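Local coordinates for protein xylulose kinase (Bifidobacterium adolescentis ATCC 15703, PDB 3I8B) that probably phosphorylates D-xylulose at the expense of ATP, giving D-xylulose 5-phosphate, as a member of the FGGY family of carbohydrate kinases, at residues P100-L105 with T143-A148; V134-V139 with S315-C320; N305-L310 with L421-T426; L327-N332 with G373-N378; I428-G433 with M450-P455. One frame throughout, in Å; residues are numbered along the deposited sequence.

Overall arrangement
Contact 1 packs two helices in the N-terminal half of the chain, almost wholly through carbon. Contact 2 crosses from that half to the C-terminal one and turns on one serine hydroxyl; it touches contact 1 through Pro-138 and Val-139, and its strand 315-318 pairs in one sheet with strand 324-330 of contact 4. In contact 4 a carboxylate gathers backbone N-H groups. Contact 5 lies farther along the same sheet, where parallel strands join by main-chain bonds and branched side chains. Contact 3 joins two loops through a leucine and bridging waters, and touches contacts 2 and 5. Contacts 1 to 4 are mostly buried; contact 5 is only partly so.

Contact 1 of 5, residues P100-L105 with T143-A148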
# COMPACT_ATOMS: atom_id res chain seq x y z
N PRO A 100 9.47 9.70 15.27
CA PRO A 100 10.61 10.62 15.45
C PRO A 100 11.68 10.38 14.41
O PRO A 100 12.26 11.33 13.88
CB PRO A 100 11.13 10.28 16.84
CG PRO A 100 9.95 9.70 17.56
CD PRO A 100 9.19 8.94 16.50
N GLN A 101 11.93 9.11 14.10
CA GLN A 101 12.94 8.76 13.13
C GLN A 101 12.56 9.24 11.72
O GLN A 101 13.41 9.69 10.96
CB GLN A 101 13.22 7.26 13.16
CG GLN A 101 14.04 6.82 14.38
CD GLN A 101 13.22 6.78 15.66
OE1 GLN A 101 13.77 6.89 16.76
NE2 GLN A 101 11.92 6.59 15.53
N ALA A 102 11.28 9.17 11.38
CA ALA A 102 10.83 9.68 10.09
C ALA A 102 11.10 11.18 10.00
O ALA A 102 11.63 11.67 8.99
CB ALA A 102 9.34 9.38 9.88
N ALA A 103 10.77 11.90 11.07
CA ALA A 103 11.03 13.34 11.15
C ALA A 103 12.53 13.64 11.01
O ALA A 103 12.93 14.52 10.25
CB ALA A 103 10.50 13.91 12.46
N ALA A 104 13.34 12.90 11.76
CA ALA A 104 14.78 13.09 11.75
C ALA A 104 15.41 12.81 10.37
O ALA A 104 16.32 13.53 9.94
CB ALA A 104 15.43 12.21 12.83
N LEU A 105 14.93 11.78 9.68
CA LEU A 105 15.44 11.46 8.35
C LEU A 105 15.27 12.64 7.41
O LEU A 105 16.15 12.94 6.60
CB LEU A 105 14.72 10.23 7.76
CG LEU A 105 15.13 8.88 8.33
CD1 LEU A 105 14.11 7.81 7.97
CD2 LEU A 105 16.51 8.52 7.82
N THR A 143 9.93 1.26 6.06
CA THR A 143 10.85 0.29 6.63
C THR A 143 12.11 0.95 7.21
O THR A 143 12.54 0.61 8.31
CB THR A 143 11.28 -0.77 5.58
OG1 THR A 143 10.14 -1.16 4.79
CG2 THR A 143 11.87 -2.00 6.27
N LEU A 144 12.72 1.85 6.44
CA LEU A 144 13.94 2.51 6.91
C LEU A 144 13.73 3.16 8.27
O LEU A 144 14.64 3.17 9.10
CB LEU A 144 14.41 3.56 5.90
CG LEU A 144 15.76 4.22 6.23
CD1 LEU A 144 16.89 3.17 6.28
CD2 LEU A 144 16.09 5.30 5.20
N THR A 145 12.54 3.71 8.51
CA THR A 145 12.29 4.40 9.79
C THR A 145 12.30 3.41 10.95
O THR A 145 12.74 3.75 12.05
CB THR A 145 11.00 5.23 9.79
OG1 THR A 145 9.87 4.37 9.98
CG2 THR A 145 10.85 5.99 8.46
N LYS A 146 11.85 2.18 10.68
CA LYS A 146 11.85 1.12 11.69
C LYS A 146 13.27 0.72 12.05
O LYS A 146 13.62 0.55 13.23
CB LYS A 146 11.09 -0.11 11.19
CG LYS A 146 9.69 0.14 10.66
CD LYS A 146 8.83 0.96 11.65
CE LYS A 146 7.36 0.89 11.24
NZ LYS A 146 6.52 1.81 12.06
N VAL A 147 14.10 0.57 11.02
CA VAL A 147 15.50 0.21 11.22
C VAL A 147 16.19 1.30 12.01
O VAL A 147 16.93 1.02 12.95
CB VAL A 147 16.23 -0.03 9.90
CG1 VAL A 147 17.72 -0.36 10.16
CG2 VAL A 147 15.54 -1.15 9.10
N ALA A 148 15.94 2.55 11.64
CA ALA A 148 16.39 3.71 12.40
C ALA A 148 16.00 3.64 13.88
O ALA A 148 16.82 3.89 14.76
CB ALA A 148 15.84 4.98 11.80
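Leu-105 reaches for helix 143-153 with CG anti to its own carbonyl carbon (chi1 -75°), and Thr-145 opposite it holds CG2 anti to its carbonyl carbon, with OG1 between the backbone N and that carbon (chi1 79°). Of the threonine's two branches it is the methyl that touches helix 99-110. It lies 3.8 Å from Leu-105 CD1, where the two side chains cross at about a right angle, and its other neighbour is Ala-102, whose CB is 4.0 Å from Thr-145 CG2. Threonine suits the place because its two branches serve different needs: the methyl joins the apolar seam, while OG1 is hydrogen-bonded to the carbonyl of Tyr-142 and to Ser-98. The second leucine methyl, Leu-105 CD2, meets Leu-144 CD2 at 4.2 Å. Val-220 of helix 214-225 touches both leucines and Ala-148. At the other end of the seam Gln-101 works through its aliphatic stem: its CG rests 3.6 Å from Ala-148 CB, and its CB lies 3.7 Å from the carbonyl O of Thr-145. The amide nitrogen of Gln-101 makes a weak bond to the carbonyl of Ser-98. Ala-102 and Ala-148 present nothing beyond CB, and the axes of the two segments approach to 8.7 Å at an angle of 107°. Thr-143, one residue before Leu-144, bonds through OG1 to the carbonyl of His-75, a predicted substrate-binding residue. The arrangement is a steep helix-helix crossing with small residues at the interface, within the N-terminal domain of an FGGY kinase and close to its probable sugar site.

Contact 2 of 5, residues V134-V139 with S315-C320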
# COMPACT_ATOMS: atom_id res chain seq x y z
N VAL A 134 14.15 8.25 -3.71
CA VAL A 134 13.50 6.94 -3.67
C VAL A 134 11.99 6.97 -3.93
O VAL A 134 11.33 5.93 -3.84
CB VAL A 134 13.71 6.22 -2.31
CG1 VAL A 134 15.18 5.93 -2.07
CG2 VAL A 134 13.11 7.04 -1.18
N GLY A 135 11.44 8.15 -4.22
CA GLY A 135 10.03 8.27 -4.57
C GLY A 135 9.08 8.79 -3.49
O GLY A 135 7.98 9.27 -3.82
N SER A 136 9.46 8.68 -2.21
CA SER A 136 8.56 9.06 -1.13
C SER A 136 9.25 9.78 0.01
O SER A 136 10.42 9.52 0.34
CB SER A 136 7.82 7.84 -0.56
OG SER A 136 7.27 7.01 -1.57
N SER A 137 8.52 10.69 0.65
CA SER A 137 9.00 11.38 1.83
C SER A 137 8.68 10.58 3.10
O SER A 137 7.52 10.17 3.31
CB SER A 137 8.40 12.78 1.89
OG SER A 137 8.84 13.46 3.05
N PRO A 138 9.69 10.36 3.97
CA PRO A 138 9.56 9.50 5.15
C PRO A 138 8.31 9.74 6.00
O PRO A 138 7.93 10.88 6.28
CB PRO A 138 10.82 9.82 5.97
CG PRO A 138 11.81 10.21 4.97
CD PRO A 138 11.04 10.93 3.87
N VAL A 139 7.64 8.64 6.36
CA VAL A 139 6.61 8.64 7.39
C VAL A 139 6.90 7.42 8.24
O VAL A 139 7.71 6.57 7.85
CB VAL A 139 5.16 8.58 6.81
CG1 VAL A 139 4.79 9.89 6.11
CG2 VAL A 139 4.99 7.40 5.85
N SER A 315 2.86 9.10 -2.22
CA SER A 315 3.93 8.11 -2.27
C SER A 315 4.27 7.72 -3.72
O SER A 315 3.39 7.58 -4.57
CB SER A 315 3.53 6.86 -1.50
OG SER A 315 3.39 7.11 -0.11
N GLY A 316 5.55 7.51 -3.98
CA GLY A 316 6.00 7.07 -5.29
C GLY A 316 6.39 5.61 -5.29
O GLY A 316 7.57 5.27 -5.37
N PHE A 317 5.39 4.74 -5.21
CA PHE A 317 5.63 3.30 -5.20
C PHE A 317 5.63 2.75 -6.62
O PHE A 317 5.27 3.45 -7.57
CB PHE A 317 4.56 2.56 -4.38
CG PHE A 317 4.52 2.96 -2.94
CD1 PHE A 317 5.62 3.55 -2.32
CD2 PHE A 317 3.37 2.72 -2.18
CE1 PHE A 317 5.57 3.91 -0.98
CE2 PHE A 317 3.33 3.07 -0.83
CZ PHE A 317 4.42 3.66 -0.23
N ALA A 318 6.04 1.49 -6.76
CA ALA A 318 5.94 0.78 -8.03
C ALA A 318 4.75 -0.18 -7.98
O ALA A 318 4.34 -0.61 -6.91
CB ALA A 318 7.23 0.00 -8.30
N ASP A 319 4.21 -0.51 -9.15
CA ASP A 319 3.09 -1.45 -9.21
C ASP A 319 3.64 -2.84 -9.53
O ASP A 319 4.86 -3.06 -9.47
CB ASP A 319 2.07 -1.02 -10.26
CG ASP A 319 2.42 -1.51 -11.66
OD1 ASP A 319 3.61 -1.74 -11.96
OD2 ASP A 319 1.49 -1.67 -12.48
N CYS A 320 2.76 -3.77 -9.88
CA CYS A 320 3.17 -5.16 -10.17
C CYS A 320 3.19 -5.52 -11.65
O CYS A 320 3.10 -6.70 -12.00
CB CYS A 320 2.28 -6.15 -9.41
SG CYS A 320 2.55 -6.15 -7.62
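Ser-136 OG accepts the N-H of Gly-316 across 3.0 Å, with an angle of 151° at the hydrogen. The serine holds OG anti to its carbonyl carbon (chi1 -47°), and in that position the oxygen also has carbon neighbours: Phe-317 CE1 stands 3.6 Å from Ser-136 OG, and Ser-315 CB is 3.7 Å from it. Close beside this bond the two chains meet glycine to glycine, with the CA atoms of Gly-135 and Gly-316 only 4.3 Å apart. A CB on Gly-316 would run into the carbonyl O of Gly-135, and one on Gly-135 into the carbonyl O of Gly-316. Gly-135 also turns to positive phi as helix 122-134 ends, a second reason for glycine. Farther out, Ser-315 CB lies 3.5 Å above one face of the Phe-317 ring, toward its rim, and Ser-315 OG is hydrogen-bonded to Tyr-142 OH. The ring comes within about 4 Å of the side chain of His-75, predicted to bind substrate. Backbone bonds to Leu-325 and Leu-327 hold the strand itself. The chemistry is that of a short polar link between the N-terminal and C-terminal domains: a hydroxyl takes up an N-H of an outermost strand, and glycines let the backbones come close.

Contact 3 of 5, residues N305-L310 with L421-T426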
# COMPACT_ATOMS: atom_id res chain seq x y z
N ASN A 305 5.08 6.16 -16.08
CA ASN A 305 6.40 6.68 -15.71
C ASN A 305 6.50 6.93 -14.21
O ASN A 305 5.48 7.01 -13.53
CB ASN A 305 6.68 7.97 -16.49
CG ASN A 305 6.69 7.75 -18.00
OD1 ASN A 305 5.97 8.41 -18.74
ND2 ASN A 305 7.50 6.80 -18.45
N PRO A 306 7.74 7.05 -13.68
CA PRO A 306 7.91 7.37 -12.25
C PRO A 306 7.15 8.65 -11.92
O PRO A 306 6.98 9.49 -12.81
CB PRO A 306 9.41 7.62 -12.12
CG PRO A 306 10.03 6.81 -13.23
CD PRO A 306 9.03 6.80 -14.36
N THR A 307 6.71 8.79 -10.67
CA THR A 307 5.96 9.97 -10.23
C THR A 307 6.62 10.58 -8.99
O THR A 307 7.04 9.86 -8.08
CB THR A 307 4.49 9.62 -9.91
OG1 THR A 307 4.45 8.57 -8.94
CG2 THR A 307 3.75 9.17 -11.17
N TYR A 308 6.69 11.91 -8.96
CA TYR A 308 7.44 12.62 -7.92
C TYR A 308 6.66 13.79 -7.32
O TYR A 308 6.70 14.89 -7.84
CB TYR A 308 8.77 13.12 -8.50
CG TYR A 308 9.71 12.03 -8.94
CD1 TYR A 308 10.48 11.35 -8.01
CD2 TYR A 308 9.85 11.69 -10.29
CE1 TYR A 308 11.34 10.34 -8.40
CE2 TYR A 308 10.72 10.68 -10.69
CZ TYR A 308 11.46 10.01 -9.73
OH TYR A 308 12.33 9.02 -10.10
N ASP A 309 5.94 13.54 -6.23
CA ASP A 309 5.29 14.62 -5.50
C ASP A 309 6.28 15.27 -4.52
O ASP A 309 6.43 14.81 -3.40
CB ASP A 309 4.05 14.11 -4.76
CG ASP A 309 3.43 15.16 -3.85
OD1 ASP A 309 3.82 16.35 -3.96
OD2 ASP A 309 2.57 14.79 -3.02
N LEU A 310 6.96 16.33 -4.97
CA LEU A 310 8.01 16.99 -4.18
C LEU A 310 7.51 17.46 -2.83
O LEU A 310 8.29 17.76 -1.92
CB LEU A 310 8.61 18.17 -4.96
CG LEU A 310 9.17 17.79 -6.33
CD1 LEU A 310 9.86 18.99 -7.00
CD2 LEU A 310 10.12 16.60 -6.22
N LEU A 421 1.29 15.03 -11.26
CA LEU A 421 2.59 14.34 -11.29
C LEU A 421 2.87 13.72 -12.66
O LEU A 421 3.86 13.01 -12.84
CB LEU A 421 2.65 13.26 -10.20
CG LEU A 421 2.30 13.70 -8.78
CD1 LEU A 421 2.38 12.52 -7.81
CD2 LEU A 421 3.20 14.85 -8.30
N GLY A 422 2.00 13.99 -13.63
CA GLY A 422 2.18 13.46 -14.97
C GLY A 422 1.48 12.14 -15.26
O GLY A 422 1.61 11.61 -16.36
N ALA A 423 0.75 11.59 -14.29
CA ALA A 423 0.01 10.34 -14.49
C ALA A 423 -1.45 10.55 -14.91
O ALA A 423 -2.27 10.95 -14.10
CB ALA A 423 0.07 9.50 -13.21
N SER A 424 -1.76 10.26 -16.17
CA SER A 424 -3.15 10.33 -16.64
C SER A 424 -4.04 9.41 -15.82
O SER A 424 -3.64 8.32 -15.43
CB SER A 424 -3.26 9.91 -18.11
OG SER A 424 -2.62 10.84 -18.97
N ILE A 425 -5.27 9.85 -15.58
CA ILE A 425 -6.28 8.99 -14.98
C ILE A 425 -7.53 9.02 -15.84
O ILE A 425 -8.18 10.06 -15.96
CB ILE A 425 -6.62 9.44 -13.55
CG1 ILE A 425 -5.44 9.18 -12.61
CG2 ILE A 425 -7.86 8.71 -13.05
CD1 ILE A 425 -5.67 9.67 -11.20
N THR A 426 -7.88 7.87 -16.43
CA THR A 426 -8.95 7.81 -17.43
C THR A 426 -10.11 6.89 -17.04
O THR A 426 -11.11 6.80 -17.75
CB THR A 426 -8.40 7.42 -18.82
OG1 THR A 426 -7.64 6.21 -18.72
CG2 THR A 426 -7.51 8.53 -19.37
O HOH W 1 3.35 8.68 -16.29
O HOH W 2 4.56 10.54 -14.30
O HOH W 3 6.26 13.23 -11.49
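Leu-421, just after helix 396-420, lays its side chain against Thr-307, Tyr-308 and Asp-309. Its CB is 4.1 Å from Thr-307 CB. CG stands anti to the carbonyl carbon (chi1 -52°), and the two methyls beyond it both meet Asp-309: Leu-421 CD1 lies 3.8 Å from Asp-309 CB, while Leu-421 CD2 sits 3.5 Å from both Asp-309 CA and the carbonyl O of Tyr-308. A forked chain suits this place, since both methyls pack on Asp-309 and CD2 also reaches the carbonyl of Tyr-308. An alanine here would keep the CB contact but would probably open a gap beside Asp-309 and leave Val-314, which the leucine also touches, less well covered. The carboxylate of Asp-309 turns to the N-H groups of Thr-311, Ala-313 and Val-314. Leu-421 O is met by two waters: one, 2.8 Å from that O, also accepts the N-H of Tyr-308, and the other also donates to Pro-306 O. Gly-422 follows at positive phi, a turn that favours glycine, and its carbonyl takes a weak bond from a third water that accepts the N-H of Asn-305. Ala-423 closes the contact, with CB 4.2 Å from Thr-307 CG2 and Ile-418 of the preceding helix also against it. The whole is a water-bridged meeting of two loops in the C-terminal FGGY domain, where the helix 396-420 to strand 427-431 connection lies on the link between strands 297-301 and 315-318.

Contact 4 of 5, residues L327-N332 with G373-N378; sequences LACTIN and GERTPN
Glu-374 and the backbone of Ile-331 and Asn-332 form the tight half of this contact. A bend at chi2 (-56°) puts CD of the glutamate beside the end of strand 324-330, where its carboxylate is gripped at both oxygens. Glu-374 OE1 accepts Ile-331 N at 2.8 Å on its syn side and also takes the N-H of Arg-375. Glu-374 OE2 accepts Asn-332 N at 2.7 Å, again syn, while Asn-332 ND2, 3.1 Å from OE2, comes from above the carboxylate plane (49° out of it). A water donates to both OE2 and Asn-332 O, and Asn-332 ND2 also bonds to Phe-371 O. Next along the strand, Thr-376 OG1 donates to Cys-329 O at 2.9 Å, tilted 34° from the carbonyl plane. Arg-375 makes up the looser, partly exposed side: Cys-329 CB lies over the centre of one guanidinium face, 4.0 Å above its plane, and Arg-375 CG meets Ile-331 CD1 at 3.9 Å, the side chains crossing at about a right angle. The side chain of this arginine is about 7 Å from that of His-75, predicted to bind substrate. An alanine in place of Glu-374 would probably leave the N-H groups of Ile-331, Asn-332 and Arg-375 without their acceptor and let the turn after the strand shift. With so many N-H donors around it, the buried carboxylate is likely to be stabilised as an anion that fixes the end of the strand.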
# COMPACT_ATOMS: atom_id res chain seq x y z
N LEU A 327 0.55 6.74 -4.90
CA LEU A 327 -0.42 6.33 -3.89
C LEU A 327 -0.71 7.47 -2.92
O LEU A 327 0.20 7.99 -2.27
CB LEU A 327 0.11 5.13 -3.13
CG LEU A 327 -0.94 4.51 -2.20
CD1 LEU A 327 -1.38 3.17 -2.75
CD2 LEU A 327 -0.34 4.34 -0.81
N ALA A 328 -1.98 7.85 -2.83
CA ALA A 328 -2.39 9.00 -2.03
C ALA A 328 -3.28 8.58 -0.88
O ALA A 328 -4.44 8.22 -1.07
CB ALA A 328 -3.13 9.99 -2.91
N CYS A 329 -2.74 8.63 0.34
CA CYS A 329 -3.53 8.32 1.52
C CYS A 329 -4.23 9.56 2.08
O CYS A 329 -3.63 10.63 2.17
CB CYS A 329 -2.65 7.69 2.61
SG CYS A 329 -1.87 6.17 2.10
N THR A 330 -5.50 9.40 2.44
CA THR A 330 -6.23 10.46 3.11
C THR A 330 -6.65 9.98 4.50
O THR A 330 -7.20 8.89 4.65
CB THR A 330 -7.47 10.89 2.28
OG1 THR A 330 -8.16 9.73 1.79
CG2 THR A 330 -7.05 11.77 1.10
N ILE A 331 -6.36 10.78 5.52
CA ILE A 331 -6.79 10.46 6.88
C ILE A 331 -8.30 10.39 6.92
O ILE A 331 -8.90 9.50 7.54
CB ILE A 331 -6.38 11.56 7.87
CG1 ILE A 331 -4.86 11.73 7.88
CG2 ILE A 331 -6.94 11.25 9.26
CD1 ILE A 331 -4.14 10.60 8.58
N ASN A 332 -8.92 11.34 6.24
CA ASN A 332 -10.36 11.50 6.32
C ASN A 332 -11.11 10.92 5.13
O ASN A 332 -11.17 11.51 4.05
CB ASN A 332 -10.71 12.96 6.54
CG ASN A 332 -10.13 13.48 7.84
OD1 ASN A 332 -10.68 13.23 8.92
ND2 ASN A 332 -9.00 14.17 7.76
N GLY A 373 -5.98 16.81 10.75
CA GLY A 373 -4.96 16.97 9.74
C GLY A 373 -5.20 16.13 8.50
O GLY A 373 -6.27 15.54 8.34
N GLU A 374 -4.22 16.10 7.59
CA GLU A 374 -4.29 15.22 6.42
C GLU A 374 -2.92 14.74 5.97
O GLU A 374 -1.91 15.43 6.18
CB GLU A 374 -5.00 15.89 5.23
CG GLU A 374 -6.46 15.46 5.02
CD GLU A 374 -6.62 13.97 4.85
OE1 GLU A 374 -5.61 13.28 4.56
OE2 GLU A 374 -7.76 13.48 5.01
N ARG A 375 -2.91 13.55 5.37
CA ARG A 375 -1.74 13.02 4.68
C ARG A 375 -1.66 13.65 3.28
O ARG A 375 -0.59 14.05 2.84
CB ARG A 375 -1.86 11.49 4.53
CG ARG A 375 -1.48 10.67 5.75
CD ARG A 375 0.03 10.45 5.86
NE ARG A 375 0.61 9.80 4.68
CZ ARG A 375 0.78 8.48 4.53
NH1 ARG A 375 0.41 7.64 5.50
NH2 ARG A 375 1.32 8.00 3.42
N THR A 376 -2.80 13.72 2.60
CA THR A 376 -2.85 14.31 1.26
C THR A 376 -4.00 15.33 1.21
O THR A 376 -5.16 14.95 1.36
CB THR A 376 -3.07 13.22 0.18
OG1 THR A 376 -2.07 12.21 0.30
CG2 THR A 376 -3.01 13.82 -1.22
N PRO A 377 -3.67 16.62 1.05
CA PRO A 377 -2.32 17.19 0.91
C PRO A 377 -1.55 17.08 2.22
O PRO A 377 -2.14 16.71 3.23
CB PRO A 377 -2.58 18.67 0.58
CG PRO A 377 -4.09 18.88 0.64
CD PRO A 377 -4.69 17.66 1.27
N ASN A 378 -0.25 17.38 2.21
CA ASN A 378 0.61 17.09 3.36
C ASN A 378 0.49 18.14 4.46
O ASN A 378 1.31 19.05 4.54
CB ASN A 378 2.07 16.99 2.91
CG ASN A 378 3.00 16.43 4.00
OD1 ASN A 378 2.62 16.32 5.17
ND2 ASN A 378 4.22 16.08 3.60
O HOH W 4 -10.08 13.84 3.11

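Contact 5 of 5, residues I428-G433 with M450-P455; sequences ILLIGG and MDVTRP
Ile-428 touches Asp-451, selenomethionine Met-450 and Val-452. CB lies 3.9 Å from the carbonyl O of Asp-451, and CG1 and CD1 stay close to that same oxygen. CG1, anti to the carbonyl carbon (chi1 -50°), also comes 4.2 Å from the SE atom of Met-450. At the tip CD1 meets Met-450 CB at 4.0 Å, while the other branch, Ile-428 CG2, faces Val-452 CG1 at 4.4 Å. That valine methyl is pressed harder by the next residue on the same side of the strand: Leu-430 CB is 3.5 Å from Val-452 CG1, tighter than usual for two carbons. Ile-428 and Val-452, beta-branched, suit an extended strand, and Leu-430 packs beside them. On the other side Pro-455 turns CG to Leu-429 and Ile-431, crossing both side chains at about a right angle, with Leu-429 CD2 3.8 Å from Pro-455 CG. The backbones are joined by two bonds, Thr-453 N to Ile-428 O at 3.0 Å and Leu-430 N to Thr-453 O at 2.8 Å. The strand axes are 45° apart, and beyond the two bonds waters bridge the chains: one Ile-428 N and Asp-451 O, another the carbonyls of Leu-430 and Pro-455. Strand 288-293 pairs with the far edge of strand 427-431, and Arg-454 forms a salt bridge to Glu-490 on strand 486-490. Strand 427-431, helix 438-448 and strand 452-455 make a beta-alpha-beta crossover with adjacent parallel strands, a unit of the actin-like ATPase fold to which the C-terminal FGGY domain belongs.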
# COMPACT_ATOMS: atom_id res chain seq x y z
N ILE A 428 -12.00 5.27 -13.17
CA ILE A 428 -12.02 5.23 -11.70
C ILE A 428 -12.73 3.99 -11.20
O ILE A 428 -13.86 3.72 -11.60
CB ILE A 428 -12.80 6.43 -11.13
CG1 ILE A 428 -12.32 7.75 -11.75
CG2 ILE A 428 -12.70 6.47 -9.59
CD1 ILE A 428 -13.12 8.95 -11.29
N LEU A 429 -12.08 3.25 -10.31
CA LEU A 429 -12.72 2.14 -9.62
C LEU A 429 -12.94 2.54 -8.17
O LEU A 429 -12.06 3.15 -7.56
CB LEU A 429 -11.86 0.87 -9.68
CG LEU A 429 -11.76 0.17 -11.04
CD1 LEU A 429 -11.09 1.06 -12.06
CD2 LEU A 429 -11.03 -1.16 -10.91
N LEU A 430 -14.10 2.22 -7.63
CA LEU A 430 -14.43 2.57 -6.26
C LEU A 430 -14.66 1.30 -5.45
O LEU A 430 -15.58 0.53 -5.75
CB LEU A 430 -15.67 3.46 -6.21
CG LEU A 430 -16.19 3.79 -4.82
CD1 LEU A 430 -15.18 4.65 -4.04
CD2 LEU A 430 -17.55 4.48 -4.90
N ILE A 431 -13.83 1.10 -4.44
CA ILE A 431 -13.91 -0.09 -3.60
C ILE A 431 -13.91 0.29 -2.13
O ILE A 431 -13.91 1.48 -1.78
CB ILE A 431 -12.70 -1.01 -3.84
CG1 ILE A 431 -11.40 -0.22 -3.65
CG2 ILE A 431 -12.78 -1.64 -5.22
CD1 ILE A 431 -10.13 -1.02 -3.94
N GLY A 432 -13.91 -0.72 -1.27
CA GLY A 432 -13.97 -0.51 0.16
C GLY A 432 -15.38 -0.28 0.66
O GLY A 432 -16.32 -0.18 -0.13
N GLY A 433 -15.53 -0.18 1.98
CA GLY A 433 -16.81 0.02 2.63
C GLY A 433 -17.59 1.21 2.11
O GLY A 433 -18.80 1.13 1.92
N MSE A 450 -16.29 11.85 -13.66
CA MSE A 450 -16.29 10.71 -14.58
C MSE A 450 -17.23 9.62 -14.08
O MSE A 450 -17.69 9.66 -12.95
CB MSE A 450 -14.91 10.05 -14.65
CG MSE A 450 -13.85 10.80 -15.36
SE MSE A 450 -12.22 9.69 -15.42
CE MSE A 450 -11.25 10.81 -16.69
N ASP A 451 -17.45 8.63 -14.93
CA ASP A 451 -18.04 7.36 -14.53
C ASP A 451 -17.25 6.77 -13.37
O ASP A 451 -16.03 6.90 -13.31
CB ASP A 451 -18.01 6.38 -15.69
CG ASP A 451 -19.05 6.68 -16.75
OD1 ASP A 451 -19.70 7.75 -16.67
OD2 ASP A 451 -19.22 5.85 -17.66
N VAL A 452 -17.95 6.12 -12.45
CA VAL A 452 -17.31 5.44 -11.34
C VAL A 452 -17.73 3.99 -11.34
O VAL A 452 -18.89 3.66 -11.07
CB VAL A 452 -17.68 6.08 -9.98
CG1 VAL A 452 -16.93 5.38 -8.85
CG2 VAL A 452 -17.35 7.55 -10.00
N THR A 453 -16.78 3.12 -11.68
CA THR A 453 -17.01 1.69 -11.70
C THR A 453 -16.92 1.09 -10.30
O THR A 453 -16.00 1.40 -9.53
CB THR A 453 -16.00 0.98 -12.63
OG1 THR A 453 -16.24 1.37 -13.99
CG2 THR A 453 -16.11 -0.52 -12.50
N ARG A 454 -17.88 0.22 -9.97
CA ARG A 454 -17.87 -0.48 -8.69
C ARG A 454 -17.64 -1.97 -8.90
O ARG A 454 -18.58 -2.72 -9.19
CB ARG A 454 -19.18 -0.25 -7.92
CG ARG A 454 -19.31 1.12 -7.29
CD ARG A 454 -20.54 1.21 -6.42
NE ARG A 454 -21.75 0.96 -7.19
CZ ARG A 454 -22.49 -0.14 -7.09
NH1 ARG A 454 -22.14 -1.10 -6.23
NH2 ARG A 454 -23.57 -0.29 -7.85
N PRO A 455 -16.38 -2.41 -8.75
CA PRO A 455 -16.05 -3.84 -8.85
C PRO A 455 -16.73 -4.60 -7.73
O PRO A 455 -16.80 -4.08 -6.62
CB PRO A 455 -14.53 -3.87 -8.65
CG PRO A 455 -14.06 -2.47 -8.96
CD PRO A 455 -15.19 -1.58 -8.50
O HOH W 5 -14.18 5.72 -14.82
O HOH W 6 -16.98 -1.83 -5.12